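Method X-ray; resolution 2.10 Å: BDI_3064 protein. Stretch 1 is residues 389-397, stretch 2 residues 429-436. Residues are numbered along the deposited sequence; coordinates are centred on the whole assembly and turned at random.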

# COMPACT_ATOMS: atom_id res chain seq x y z
N GLY A 389 -4.97 21.10 7.73
CA GLY A 389 -4.30 21.59 8.92
C GLY A 389 -3.89 20.42 9.77
O GLY A 389 -3.52 19.37 9.24
N GLY A 390 -3.95 20.58 11.09
CA GLY A 390 -3.52 19.52 11.98
C GLY A 390 -4.39 18.26 11.92
O GLY A 390 -5.62 18.32 11.78
N ASP A 391 -3.72 17.12 11.97
CA ASP A 391 -4.34 15.83 12.22
C ASP A 391 -3.69 15.27 13.46
O ASP A 391 -2.52 14.82 13.45
N LEU A 392 -4.43 15.33 14.56
CA LEU A 392 -3.86 15.03 15.85
C LEU A 392 -3.52 13.55 15.97
O LEU A 392 -2.62 13.19 16.72
N VAL A 393 -4.26 12.70 15.26
CA VAL A 393 -4.05 11.28 15.39
C VAL A 393 -2.74 10.93 14.68
O VAL A 393 -1.93 10.19 15.22
N GLU A 394 -2.56 11.51 13.50
CA GLU A 394 -1.36 11.33 12.69
C GLU A 394 -0.17 11.91 13.43
O GLU A 394 0.90 11.29 13.50
N THR A 395 -0.39 13.08 14.02
CA THR A 395 0.59 13.71 14.90
C THR A 395 0.98 12.79 16.01
O THR A 395 2.16 12.60 16.26
N SER A 396 0.00 12.18 16.67
CA SER A 396 0.32 11.21 17.73
C SER A 396 1.12 10.01 17.23
O SER A 396 2.03 9.55 17.93
N PHE A 397 0.78 9.50 16.04
CA PHE A 397 1.52 8.38 15.47
C PHE A 397 2.94 8.81 15.15
O PHE A 397 3.88 8.06 15.38
N ASN A 429 6.24 21.19 21.95
CA ASN A 429 5.41 22.19 21.31
C ASN A 429 4.16 21.68 20.63
O ASN A 429 3.42 22.50 20.10
N VAL A 430 3.89 20.38 20.67
CA VAL A 430 2.60 19.90 20.19
C VAL A 430 1.55 20.35 21.20
O VAL A 430 1.49 19.84 22.33
N GLU A 431 0.72 21.30 20.80
CA GLU A 431 -0.32 21.81 21.71
C GLU A 431 -1.53 20.87 21.73
O GLU A 431 -2.58 21.18 21.17
N TRP A 432 -1.36 19.73 22.40
CA TRP A 432 -2.44 18.73 22.52
C TRP A 432 -3.73 19.36 23.04
O TRP A 432 -4.81 19.11 22.52
N SER A 433 -3.60 20.20 24.07
CA SER A 433 -4.74 20.87 24.71
C SER A 433 -5.55 21.70 23.76
O SER A 433 -6.75 21.77 23.90
N TRP A 434 -4.89 22.31 22.78
CA TRP A 434 -5.55 23.04 21.74
C TRP A 434 -6.60 22.19 21.05
O TRP A 434 -7.69 22.66 20.75
N TYR A 435 -6.28 20.92 20.82
CA TYR A 435 -7.19 20.02 20.10
C TYR A 435 -8.40 19.54 20.91
O TYR A 435 -9.21 18.74 20.42
N LYS A 436 -8.53 20.00 22.15
CA LYS A 436 -9.77 19.91 22.89
C LYS A 436 -10.89 20.75 22.29
O LYS A 436 -12.06 20.43 22.50

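No hydrogen bond joins the two stretches: the contact is made by apolar packing and by a tyrosine hydroxyl set against a glycine backbone. The tightest fit is at Gly390, whose CA lies 3.3 Å from Tyr435 OH. An ideal CB on Gly390 would point toward stretch 2 and fall 1.8 Å from Tyr435 OH, a clash, so the bare CA leaves the room in which the phenol ends. That hydroxyl finds its hydrogen-bonding partner elsewhere in the structure.

Leu392, in the first turn of the helix, is the centre of the packing and has the largest area covered by the opposing stretch. Its CA-to-CB bond points toward stretch 2, and chi1 t with chi2 p inserts the branched end between two aromatic residues. CD1 touches Trp432 CE3 at 3.4 Å and also lies over one face of the Tyr435 ring, 3.9 Å from the ring centroid and 25° off the normal, a CH-pi contact. CD2 meets Tyr435 CB at 3.5 Å. Tyr435 likewise points toward the helix; with chi1 m (-74°) and chi2 at 80°, its ring passes Leu392 and carries OH on to Gly390. The backbone pairing agrees with this, Leu392 and Tyr435 lying 7.4 Å apart between their CA atoms.

Trp432 reaches the helix differently. Its CA-to-CB bond runs sideways, but chi1 m and chi2 near 100° bring the end of the indole nearer to stretch 1. There it packs along one side of the helix, from Leu392 to Thr395 and Ser396: beyond Leu392, its CH2 lies 4.0 Å from Thr395 CG2 and 3.8 Å from Ser396 CA. Ser396 CA sits at the ring edge, near the indole plane, so this is an edge contact with the helix backbone; the Ser396 side chain, set sideways, adds CB at 4.0 Å from Trp432 CH2.

Thr395, one helical turn after Leu392, points toward stretch 2 with chi1 m. Its CG2 meets Val430 CG1 at 3.8 Å; Val430, with chi1 t, also points inward and extends the apolar surface past the indole.

Several polar groups of stretch 1 are engaged within the stretch or elsewhere in the structure. Asp391 points away from stretch 2 and caps the helix N-terminus: with chi1 t, its OD1 accepts from Glu394 N at 3.0 Å in nearly straight geometry and from Val393 N at 3.0 Å in a weak, bent bond. Ser396, chi1 p, turns OG back to Val393 O in a very short 2.5 Å hydrogen bond. Thr395 OG1 lies 2.9 Å from Asp391 O, while CG2 is the atom that meets Val430 and Trp432.

In stretch 2, Tyr435 N donates to Trp432 O at 2.9 Å, a backbone bond linking the two residues whose rings pack against Leu392. Glu431, Ser433 and Lys436 point away and take no part in the contact.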

# COMPACT_ATOMS: atom_id res chain seq x y z
CB ASP A 391 -4.12 14.90 11.05
CG ASP A 391 -4.84 13.59 11.22
OD1 ASP A 391 -4.83 13.03 12.35
OD2 ASP A 391 -5.40 13.10 10.21
CB LEU A 392 -4.82 15.46 16.97
CG LEU A 392 -4.18 15.52 18.36
CD1 LEU A 392 -3.23 16.70 18.43
CD2 LEU A 392 -5.23 15.60 19.45
CB VAL A 393 -5.21 10.46 14.83
CG1 VAL A 393 -4.87 8.98 14.84
CG2 VAL A 393 -6.49 10.74 15.61
CB GLU A 394 -1.54 11.99 11.31
CG GLU A 394 -2.67 11.39 10.47
CD GLU A 394 -2.43 9.96 10.06
OE1 GLU A 394 -1.26 9.55 10.01
OE2 GLU A 394 -3.41 9.24 9.80
CB THR A 395 0.08 15.05 15.48
OG1 THR A 395 -0.08 15.97 14.41
CG2 THR A 395 1.07 15.67 16.47
CB SER A 396 -0.93 10.72 18.44
OG SER A 396 -1.69 9.84 17.67
CB PHE A 397 0.82 7.83 14.22
CG PHE A 397 -0.54 7.21 14.49
CD1 PHE A 397 -0.87 6.62 15.71
CD2 PHE A 397 -1.49 7.18 13.47
CE1 PHE A 397 -2.13 6.05 15.91
CE2 PHE A 397 -2.74 6.61 13.66
CZ PHE A 397 -3.06 6.04 14.88
CB ASN A 429 6.25 23.07 20.37
CG ASN A 429 7.22 23.92 21.14
OD1 ASN A 429 6.87 24.45 22.19
ND2 ASN A 429 8.44 24.02 20.66
CB VAL A 430 2.51 18.37 20.03
CG1 VAL A 430 1.13 17.99 19.51
CG2 VAL A 430 3.57 17.85 19.09
CB GLU A 431 -0.73 23.22 21.32
CG GLU A 431 0.41 24.20 21.26
CD GLU A 431 0.06 25.45 20.48
OE1 GLU A 431 -1.09 25.93 20.61
OE2 GLU A 431 0.94 25.94 19.73
CB TRP A 432 -2.03 17.56 23.43
CG TRP A 432 -0.77 16.88 23.00
CD1 TRP A 432 0.46 17.05 23.52
CD2 TRP A 432 -0.63 15.91 21.95
NE1 TRP A 432 1.37 16.26 22.88
CE2 TRP A 432 0.73 15.56 21.90
CE3 TRP A 432 -1.51 15.33 21.05
CZ2 TRP A 432 1.22 14.66 20.97
CZ3 TRP A 432 -1.01 14.42 20.14
CH2 TRP A 432 0.35 14.11 20.11
CB SER A 433 -4.27 21.74 25.88
OG SER A 433 -3.20 22.58 25.48
CB TRP A 434 -4.57 23.52 20.67
CG TRP A 434 -5.28 24.19 19.56
CD1 TRP A 434 -5.62 23.63 18.36
CD2 TRP A 434 -5.84 25.51 19.56
NE1 TRP A 434 -6.32 24.52 17.60
CE2 TRP A 434 -6.46 25.70 18.30
CE3 TRP A 434 -5.84 26.56 20.48
CZ2 TRP A 434 -7.09 26.90 17.94
CZ3 TRP A 434 -6.45 27.76 20.12
CH2 TRP A 434 -7.08 27.91 18.87
CB TYR A 435 -6.39 18.87 19.47
CG TYR A 435 -5.65 19.37 18.29
CD1 TYR A 435 -4.45 20.07 18.44
CD2 TYR A 435 -6.16 19.23 17.01
CE1 TYR A 435 -3.79 20.58 17.34
CE2 TYR A 435 -5.50 19.74 15.90
CZ TYR A 435 -4.32 20.42 16.07
OH TYR A 435 -3.68 20.91 14.98
CB LYS A 436 -9.56 20.33 24.35
CG LYS A 436 -8.76 19.31 25.16
CD LYS A 436 -8.45 19.81 26.55
CE LYS A 436 -9.71 20.00 27.36
NZ LYS A 436 -9.39 20.48 28.72